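Methyl-accepting chemotaxis protein, putative (Geobacter sulfurreducens, PDB 3OOV) probably takes part in bacterial chemotaxis signalling through a GAF domain, a fold that often senses small molecules. Local coordinates at residues G33-R46 and E125-S137. Numbering follows the deposited sequence.
Sequences GYERVNILMADTAR and EAIGVFAVDNRSS. With GOL (glycerol), chain C.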
ATOM      1  N   GLY A  33      -3.029  -2.043  22.157  1.00 21.12           N
ATOM      2  CA  GLY A  33      -3.282  -3.494  22.106  1.00 20.89           C
ATOM      3  C   GLY A  33      -2.727  -4.263  20.900  1.00 20.96           C
ATOM      4  O   GLY A  33      -3.001  -5.480  20.786  1.00 21.73           O
ATOM      5  N   TYR A  34      -1.906  -3.638  20.027  1.00 17.89           N
ATOM      6  CA  TYR A  34      -1.182  -4.486  18.987  1.00 15.59           C
ATOM      7  C   TYR A  34      -0.205  -5.364  19.684  1.00 15.10           C
ATOM      8  O   TYR A  34       0.565  -4.902  20.535  1.00 15.72           O
ATOM      9  CB  TYR A  34      -0.458  -3.655  17.911  1.00 14.21           C
ATOM     10  CG  TYR A  34      -1.495  -2.919  17.130  1.00 14.97           C
ATOM     11  CD1 TYR A  34      -2.280  -3.614  16.224  1.00 14.91           C
ATOM     12  CD2 TYR A  34      -1.817  -1.591  17.424  1.00 14.26           C
ATOM     13  CE1 TYR A  34      -3.289  -3.008  15.548  1.00 15.62           C
ATOM     14  CE2 TYR A  34      -2.841  -0.950  16.745  1.00 17.11           C
ATOM     15  CZ  TYR A  34      -3.559  -1.681  15.764  1.00 19.24           C
ATOM     16  OH  TYR A  34      -4.612  -1.129  15.042  1.00 18.27           O
ATOM     17  N   GLU A  35      -0.180  -6.617  19.292  1.00 13.73           N
ATOM     18  CA  GLU A  35       0.492  -7.645  20.046  1.00 14.23           C
ATOM     19  C   GLU A  35       2.039  -7.601  19.839  1.00 14.24           C
ATOM     20  O   GLU A  35       2.776  -7.736  20.788  1.00 15.73           O
ATOM     21  CB  GLU A  35      -0.076  -8.987  19.528  1.00 13.99           C
ATOM     22  CG  GLU A  35       0.315 -10.149  20.359  1.00 19.36           C
ATOM     23  CD  GLU A  35       0.324 -11.523  19.588  1.00 24.41           C
ATOM     24  OE1 GLU A  35      -0.754 -11.806  18.935  1.00 15.12           O
ATOM     25  OE2 GLU A  35       1.402 -12.290  19.701  1.00 17.52           O
ATOM     26  N   ARG A  36       2.513  -7.442  18.599  1.00 12.21           N
ATOM     27  CA  ARG A  36       3.928  -7.379  18.285  1.00 12.94           C
ATOM     28  C   ARG A  36       4.208  -6.127  17.457  1.00 12.44           C
ATOM     29  O   ARG A  36       3.541  -5.888  16.448  1.00 14.36           O
ATOM     30  CB  ARG A  36       4.343  -8.616  17.477  1.00 11.17           C
ATOM     31  CG  ARG A  36       3.801  -9.869  17.996  1.00 15.43           C
ATOM     32  CD  ARG A  36       4.693 -10.558  19.001  1.00 13.93           C
ATOM     33  NE  ARG A  36       4.137 -11.858  19.379  1.00 14.51           N
ATOM     34  CZ  ARG A  36       4.857 -12.984  19.568  1.00 17.41           C
ATOM     35  NH1 ARG A  36       6.187 -13.003  19.389  1.00 14.25           N
ATOM     36  NH2 ARG A  36       4.243 -14.121  19.921  1.00 13.80           N
ATOM     37  N   VAL A  37       5.132  -5.302  17.923  1.00 12.29           N
ATOM     38  CA  VAL A  37       5.463  -4.048  17.281  1.00 12.48           C
ATOM     39  C   VAL A  37       6.969  -4.020  17.189  1.00 12.81           C
ATOM     40  O   VAL A  37       7.683  -3.997  18.220  1.00 12.90           O
ATOM     41  CB  VAL A  37       4.939  -2.803  18.008  1.00 12.70           C
ATOM     42  CG1 VAL A  37       5.381  -1.497  17.267  1.00  8.36           C
ATOM     43  CG2 VAL A  37       3.384  -2.872  18.090  1.00 13.65           C
ATOM     44  N   ASN A  38       7.411  -4.098  15.947  1.00 10.54           N
ATOM     45  CA  ASN A  38       8.831  -4.187  15.627  1.00 12.66           C
ATOM     46  C   ASN A  38       9.233  -2.919  14.860  1.00 12.83           C
ATOM     47  O   ASN A  38       8.507  -2.449  13.940  1.00 14.69           O
ATOM     48  CB  ASN A  38       9.181  -5.480  14.875  1.00 10.24           C
ATOM     49  CG  ASN A  38       8.802  -6.732  15.677  1.00 12.74           C
ATOM     50  OD1 ASN A  38       9.307  -6.954  16.805  1.00 14.30           O
ATOM     51  ND2 ASN A  38       7.858  -7.538  15.128  1.00 10.18           N
ATOM     52  N   ILE A  39      10.321  -2.302  15.294  1.00 12.31           N
ATOM     53  CA  ILE A  39      10.804  -1.110  14.583  1.00 12.17           C
ATOM     54  C   ILE A  39      12.285  -1.256  14.228  1.00 12.87           C
ATOM     55  O   ILE A  39      13.111  -1.509  15.098  1.00 12.44           O
ATOM     56  CB  ILE A  39      10.577   0.186  15.379  1.00 12.40           C
ATOM     57  CG1 ILE A  39       9.130   0.306  15.797  1.00 11.45           C
ATOM     58  CG2 ILE A  39      11.049   1.470  14.539  1.00  8.99           C
ATOM     59  CD1 ILE A  39       8.888   1.510  16.802  1.00 15.46           C
ATOM     60  N   LEU A  40      12.592  -1.132  12.940  1.00 12.73           N
ATOM     61  CA  LEU A  40      13.938  -1.322  12.405  1.00 13.35           C
ATOM     62  C   LEU A  40      14.324  -0.065  11.657  1.00 14.11           C
ATOM     63  O   LEU A  40      13.472   0.506  10.939  1.00 15.51           O
ATOM     64  CB  LEU A  40      13.994  -2.509  11.469  1.00 11.64           C
ATOM     65  CG  LEU A  40      13.538  -3.831  12.179  1.00 16.12           C
ATOM     66  CD1 LEU A  40      12.079  -4.128  11.833  1.00 15.60           C
ATOM     67  CD2 LEU A  40      14.393  -5.063  11.838  1.00 17.27           C
HETATM   68  N   MSE A  41      15.576   0.374  11.851  1.00 13.66           N
HETATM   69  CA  MSE A  41      16.116   1.627  11.263  1.00 13.69           C
HETATM   70  C   MSE A  41      17.288   1.331  10.325  1.00 13.01           C
HETATM   71  O   MSE A  41      18.172   0.505  10.658  1.00 12.06           O
HETATM   72  CB  MSE A  41      16.542   2.568  12.390  1.00 13.77           C
HETATM   73  CG  MSE A  41      15.312   2.984  13.226  1.00 16.18           C
HETATM   74 SE   MSE A  41      14.093   4.222  12.198  1.00 23.68          SE
HETATM   75  CE  MSE A  41      15.343   5.644  12.059  1.00 18.56           C
ATOM     76  N   ALA A  42      17.244   1.895   9.117  1.00 12.16           N
ATOM     77  CA  ALA A  42      18.362   1.699   8.161  1.00 13.10           C
ATOM     78  C   ALA A  42      19.665   2.288   8.705  1.00 13.33           C
ATOM     79  O   ALA A  42      19.649   3.343   9.410  1.00 12.75           O
ATOM     80  CB  ALA A  42      18.027   2.394   6.848  1.00 14.12           C
ATOM     81  N   ASP A  43      20.785   1.649   8.429  1.00 14.87           N
ATOM     82  CA  ASP A  43      22.077   2.314   8.762  1.00 15.66           C
ATOM     83  C   ASP A  43      22.286   3.489   7.777  1.00 17.70           C
ATOM     84  O   ASP A  43      21.404   3.759   6.901  1.00 16.64           O
ATOM     85  CB  ASP A  43      23.263   1.368   8.724  1.00 15.32           C
ATOM     86  CG  ASP A  43      23.436   0.639   7.354  1.00 16.34           C
ATOM     87  OD1 ASP A  43      22.635   0.786   6.411  1.00 14.92           O
ATOM     88  OD2 ASP A  43      24.365  -0.171   7.245  1.00 18.33           O
ATOM     89  N   THR A  44      23.423   4.185   7.938  1.00 17.58           N
ATOM     90  CA  THR A  44      23.684   5.373   7.163  1.00 18.41           C
ATOM     91  C   THR A  44      23.860   5.072   5.671  1.00 17.93           C
ATOM     92  O   THR A  44      23.447   5.851   4.853  1.00 20.90           O
ATOM     93  CB  THR A  44      24.814   6.310   7.753  1.00 17.64           C
ATOM     94  OG1 THR A  44      24.650   7.602   7.174  1.00 18.00           O
ATOM     95  CG2 THR A  44      26.194   5.814   7.428  1.00 17.41           C
ATOM     96  N   ALA A  45      24.366   3.911   5.341  1.00 18.25           N
ATOM     97  CA  ALA A  45      24.504   3.496   3.960  1.00 19.65           C
ATOM     98  C   ALA A  45      23.182   2.969   3.411  1.00 19.73           C
ATOM     99  O   ALA A  45      23.079   2.747   2.207  1.00 19.41           O
ATOM    100  CB  ALA A  45      25.573   2.379   3.848  1.00 18.34           C
ATOM    101  N   ARG A  46      22.204   2.718   4.290  1.00 18.93           N
ATOM    102  CA  ARG A  46      20.902   2.201   3.856  1.00 19.77           C
ATOM    103  C   ARG A  46      20.997   0.863   3.145  1.00 18.92           C
ATOM    104  O   ARG A  46      20.233   0.577   2.246  1.00 20.05           O
ATOM    105  CB  ARG A  46      20.091   3.271   3.026  1.00 18.99           C
ATOM    106  CG  ARG A  46      19.950   4.596   3.896  1.00 21.69           C
ATOM    107  CD  ARG A  46      18.921   5.617   3.419  1.00 29.97           C
ATOM    108  NE  ARG A  46      18.936   6.830   4.270  1.00 31.79           N
ATOM    109  CZ  ARG A  46      18.409   8.018   3.937  1.00 33.62           C
ATOM    110  NH1 ARG A  46      17.797   8.222   2.757  1.00 32.15           N
ATOM    111  NH2 ARG A  46      18.517   9.028   4.791  1.00 34.51           N
ATOM    112  N   GLU A 125      12.154   9.892   1.599  1.00 26.68           N
ATOM    113  CA  GLU A 125      12.976   8.656   1.675  1.00 26.07           C
ATOM    114  C   GLU A 125      12.623   7.804   2.911  1.00 23.40           C
ATOM    115  O   GLU A 125      12.389   8.359   3.999  1.00 22.12           O
ATOM    116  CB  GLU A 125      14.498   8.970   1.641  1.00 27.58           C
ATOM    117  CG  GLU A 125      14.842  10.386   1.133  1.00 34.36           C
ATOM    118  CD  GLU A 125      15.939  10.427   0.069  1.00 45.83           C
ATOM    119  OE1 GLU A 125      15.636  10.065  -1.105  1.00 50.27           O
ATOM    120  OE2 GLU A 125      17.094  10.841   0.389  1.00 49.69           O
ATOM    121  N   ALA A 126      12.578   6.480   2.736  1.00 21.48           N
ATOM    122  CA  ALA A 126      12.397   5.575   3.863  1.00 20.00           C
ATOM    123  C   ALA A 126      13.671   5.592   4.677  1.00 18.92           C
ATOM    124  O   ALA A 126      14.793   5.457   4.143  1.00 19.25           O
ATOM    125  CB  ALA A 126      12.128   4.176   3.400  1.00 20.22           C
ATOM    126  N   ILE A 127      13.522   5.785   5.965  1.00 17.04           N
ATOM    127  CA  ILE A 127      14.652   5.567   6.840  1.00 17.15           C
ATOM    128  C   ILE A 127      14.504   4.367   7.790  1.00 16.29           C
ATOM    129  O   ILE A 127      15.404   4.099   8.568  1.00 16.93           O
ATOM    130  CB  ILE A 127      14.976   6.846   7.583  1.00 16.65           C
ATOM    131  CG1 ILE A 127      13.780   7.287   8.419  1.00 15.54           C
ATOM    132  CG2 ILE A 127      15.366   7.944   6.541  1.00 17.77           C
ATOM    133  CD1 ILE A 127      14.119   8.421   9.401  1.00 19.96           C
ATOM    134  N   GLY A 128      13.362   3.682   7.763  1.00 14.79           N
ATOM    135  CA  GLY A 128      13.200   2.465   8.567  1.00 13.71           C
ATOM    136  C   GLY A 128      11.770   1.957   8.373  1.00 14.24           C
ATOM    137  O   GLY A 128      11.099   2.479   7.518  1.00 14.45           O
ATOM    138  N   VAL A 129      11.307   1.005   9.195  1.00 13.31           N
ATOM    139  CA  VAL A 129       9.992   0.378   9.096  1.00 12.89           C
ATOM    140  C   VAL A 129       9.371   0.065  10.467  1.00 13.83           C
ATOM    141  O   VAL A 129      10.081  -0.267  11.460  1.00 13.30           O
ATOM    142  CB  VAL A 129       9.984  -0.960   8.185  1.00 13.74           C
ATOM    143  CG1 VAL A 129      10.472  -0.711   6.749  1.00 11.56           C
ATOM    144  CG2 VAL A 129      10.834  -2.071   8.777  1.00 13.42           C
ATOM    145  N   PHE A 130       8.036   0.142  10.520  1.00 13.43           N
ATOM    146  CA  PHE A 130       7.261  -0.561  11.555  1.00 12.90           C
ATOM    147  C   PHE A 130       6.802  -1.870  10.965  1.00 12.71           C
ATOM    148  O   PHE A 130       6.264  -1.889   9.874  1.00 13.63           O
ATOM    149  CB  PHE A 130       6.020   0.230  11.904  1.00 13.83           C
ATOM    150  CG  PHE A 130       6.253   1.330  12.838  1.00 15.80           C
ATOM    151  CD1 PHE A 130       7.077   2.404  12.491  1.00 13.96           C
ATOM    152  CD2 PHE A 130       5.616   1.332  14.083  1.00 16.72           C
ATOM    153  CE1 PHE A 130       7.280   3.488  13.376  1.00 18.50           C
ATOM    154  CE2 PHE A 130       5.803   2.395  14.987  1.00 17.92           C
ATOM    155  CZ  PHE A 130       6.629   3.496  14.641  1.00 17.57           C
ATOM    156  N   ALA A 131       7.028  -2.984  11.658  1.00 12.34           N
ATOM    157  CA  ALA A 131       6.442  -4.275  11.253  1.00 10.54           C
ATOM    158  C   ALA A 131       5.532  -4.662  12.435  1.00 11.95           C
ATOM    159  O   ALA A 131       6.011  -4.813  13.560  1.00 12.39           O
ATOM    160  CB  ALA A 131       7.576  -5.326  11.065  1.00  9.95           C
ATOM    161  N   VAL A 132       4.239  -4.859  12.182  1.00 13.05           N
ATOM    162  CA  VAL A 132       3.250  -5.026  13.239  1.00 12.12           C
ATOM    163  C   VAL A 132       2.401  -6.291  12.947  1.00 13.29           C
ATOM    164  O   VAL A 132       2.091  -6.592  11.770  1.00 12.05           O
ATOM    165  CB  VAL A 132       2.327  -3.798  13.431  1.00 12.54           C
ATOM    166  CG1 VAL A 132       1.292  -4.017  14.613  1.00 11.52           C
ATOM    167  CG2 VAL A 132       3.118  -2.521  13.756  1.00  8.92           C
ATOM    168  N   ASP A 133       2.100  -7.061  14.008  1.00 12.58           N
ATOM    169  CA  ASP A 133       1.232  -8.226  13.876  1.00 14.30           C
ATOM    170  C   ASP A 133       0.445  -8.536  15.149  1.00 15.49           C
ATOM    171  O   ASP A 133       0.834  -8.120  16.250  1.00 13.36           O
ATOM    172  CB  ASP A 133       1.975  -9.465  13.357  1.00 13.40           C
ATOM    173  CG  ASP A 133       2.815 -10.123  14.423  1.00 17.29           C
ATOM    174  OD1 ASP A 133       2.190 -10.821  15.268  1.00 18.21           O
ATOM    175  OD2 ASP A 133       4.084  -9.919  14.466  1.00 16.47           O
ATOM    176  N   ASN A 134      -0.696  -9.236  14.956  1.00 16.45           N
ATOM    177  CA  ASN A 134      -1.518  -9.772  16.081  1.00 15.63           C
ATOM    178  C   ASN A 134      -1.590 -11.308  15.816  1.00 14.59           C
ATOM    179  O   ASN A 134      -2.659 -11.870  15.610  1.00 11.67           O
ATOM    180  CB  ASN A 134      -2.926  -9.129  16.005  1.00 15.38           C
ATOM    181  CG  ASN A 134      -2.979  -7.709  16.576  1.00 20.08           C
ATOM    182  OD1 ASN A 134      -2.147  -7.312  17.408  1.00 22.55           O
ATOM    183  ND2 ASN A 134      -3.978  -6.944  16.156  1.00 15.63           N
ATOM    184  N   ARG A 135      -0.447 -11.962  15.719  1.00 13.58           N
ATOM    185  CA  ARG A 135      -0.432 -13.329  15.197  1.00 14.64           C
ATOM    186  C   ARG A 135      -1.227 -14.345  16.037  1.00 15.70           C
ATOM    187  O   ARG A 135      -1.475 -15.419  15.561  1.00 15.56           O
ATOM    188  CB  ARG A 135       1.009 -13.829  15.065  1.00 13.20           C
ATOM    189  CG  ARG A 135       1.671 -14.241  16.417  1.00 15.49           C
ATOM    190  CD  ARG A 135       3.225 -14.455  16.252  1.00 16.29           C
ATOM    191  NE  ARG A 135       3.900 -13.217  15.856  1.00 15.25           N
ATOM    192  CZ  ARG A 135       5.235 -13.065  15.753  1.00 14.85           C
ATOM    193  NH1 ARG A 135       6.030 -14.082  15.964  1.00  9.85           N
ATOM    194  NH2 ARG A 135       5.778 -11.880  15.427  1.00 11.88           N
ATOM    195  N   SER A 136      -1.531 -14.049  17.305  1.00 17.21           N
ATOM    196  CA  SER A 136      -2.232 -15.040  18.090  1.00 20.76           C
ATOM    197  C   SER A 136      -3.749 -14.823  17.945  1.00 20.73           C
ATOM    198  O   SER A 136      -4.536 -15.661  18.366  1.00 20.51           O
ATOM    199  CB  SER A 136      -1.756 -15.066  19.545  1.00 20.72           C
ATOM    200  OG  SER A 136      -2.464 -14.123  20.280  1.00 26.13           O
ATOM    201  N   SER A 137      -4.142 -13.726  17.309  1.00 19.75           N
ATOM    202  CA  SER A 137      -5.543 -13.522  16.997  1.00 19.67           C
ATOM    203  C   SER A 137      -5.789 -14.022  15.573  1.00 20.22           C
ATOM    204  O   SER A 137      -4.908 -13.966  14.686  1.00 19.05           O
ATOM    205  CB  SER A 137      -5.939 -12.057  17.184  1.00 19.04           C
ATOM    206  OG  SER A 137      -7.254 -11.800  16.673  1.00 24.07           O
TER
HETATM  207  C1  GOL C 167       6.545  -9.679  10.194  1.00 23.56           C
HETATM  208  O1  GOL C 167       7.849  -9.952   9.745  1.00 18.53           O
HETATM  209  C2  GOL C 167       6.691  -9.405  11.677  1.00 24.34           C
HETATM  210  O2  GOL C 167       6.735 -10.668  12.360  1.00 28.15           O
HETATM  211  C3  GOL C 167       5.467  -8.605  12.050  1.00 23.48           C
HETATM  212  O3  GOL C 167       5.564  -8.105  13.368  1.00 18.52           O
HETATM  213  O   HOH W   1      17.643   5.425   9.414  1.00 23.27           O
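Arg-36 and Asp-133, Asn-38 and Ala-131, and Leu-40 and Val-129 form the hydrogen-bonded pairs of two antiparallel strands, 36-42 and 125-133, whose axes run at 155°. Both bonds form in each pair, the shortest including Ala-131 N to Asn-38 O at 2.8 Å. Beyond them, Ala-42 N donates a further hydrogen bond to Ile-127 O, and one water donates to both Ala-42 O and Ile-127 O. Gly-128 lies opposite Met-41, here a selenomethionine, where a CB would clash with SE and with Leu-40 O.

Polar side chains close the other end. Asn-134 OD1 takes Glu-35 N at 2.8 Å, almost in line with its C=O bond. Glu-35 OE1 accepts Ser-136 N through its syn lone pair and Ser-136 OG from above the carboxylate. The Arg-36 guanidinium lies flat on that of Arg-135, planes 5° apart and centres separated by 3.8 Å. Each cation has its own acid: Arg-36 NE bonds Glu-35 OE2, while Arg-135 grips Asp-133 side-on, NE to OD1 and NH2 to OD2, which probably offsets the like charges. Arg-135 also bonds the carbonyls of Arg-108 and Ala-109. Were Arg-135 an alanine, the Asp-133 carboxylate would probably lose its cationic partner and the Arg-36 guanidinium the flat group stacked on it. Glycerol, probably from the crystallisation liquor, donates from O3 to Asp-133 OD2 at 2.6 Å.

Apolar contacts include a CH-pi interaction: Ile-39 CG1 stands 4.0 Å from the Phe-130 ring centroid, over the face. With CG1 anti to its carbonyl carbon (chi1 -53°), Ile-39 runs alongside Phe-130. On the sheet face that carries Asn-38 and Ala-131, Leu-40 CD1 meets Val-129 CG2.

This central pair of the antiparallel GAF sheet is flanked by strands 48-55 and 115-122; Val-37, Met-41 and Phe-130 pack on helix 17-31.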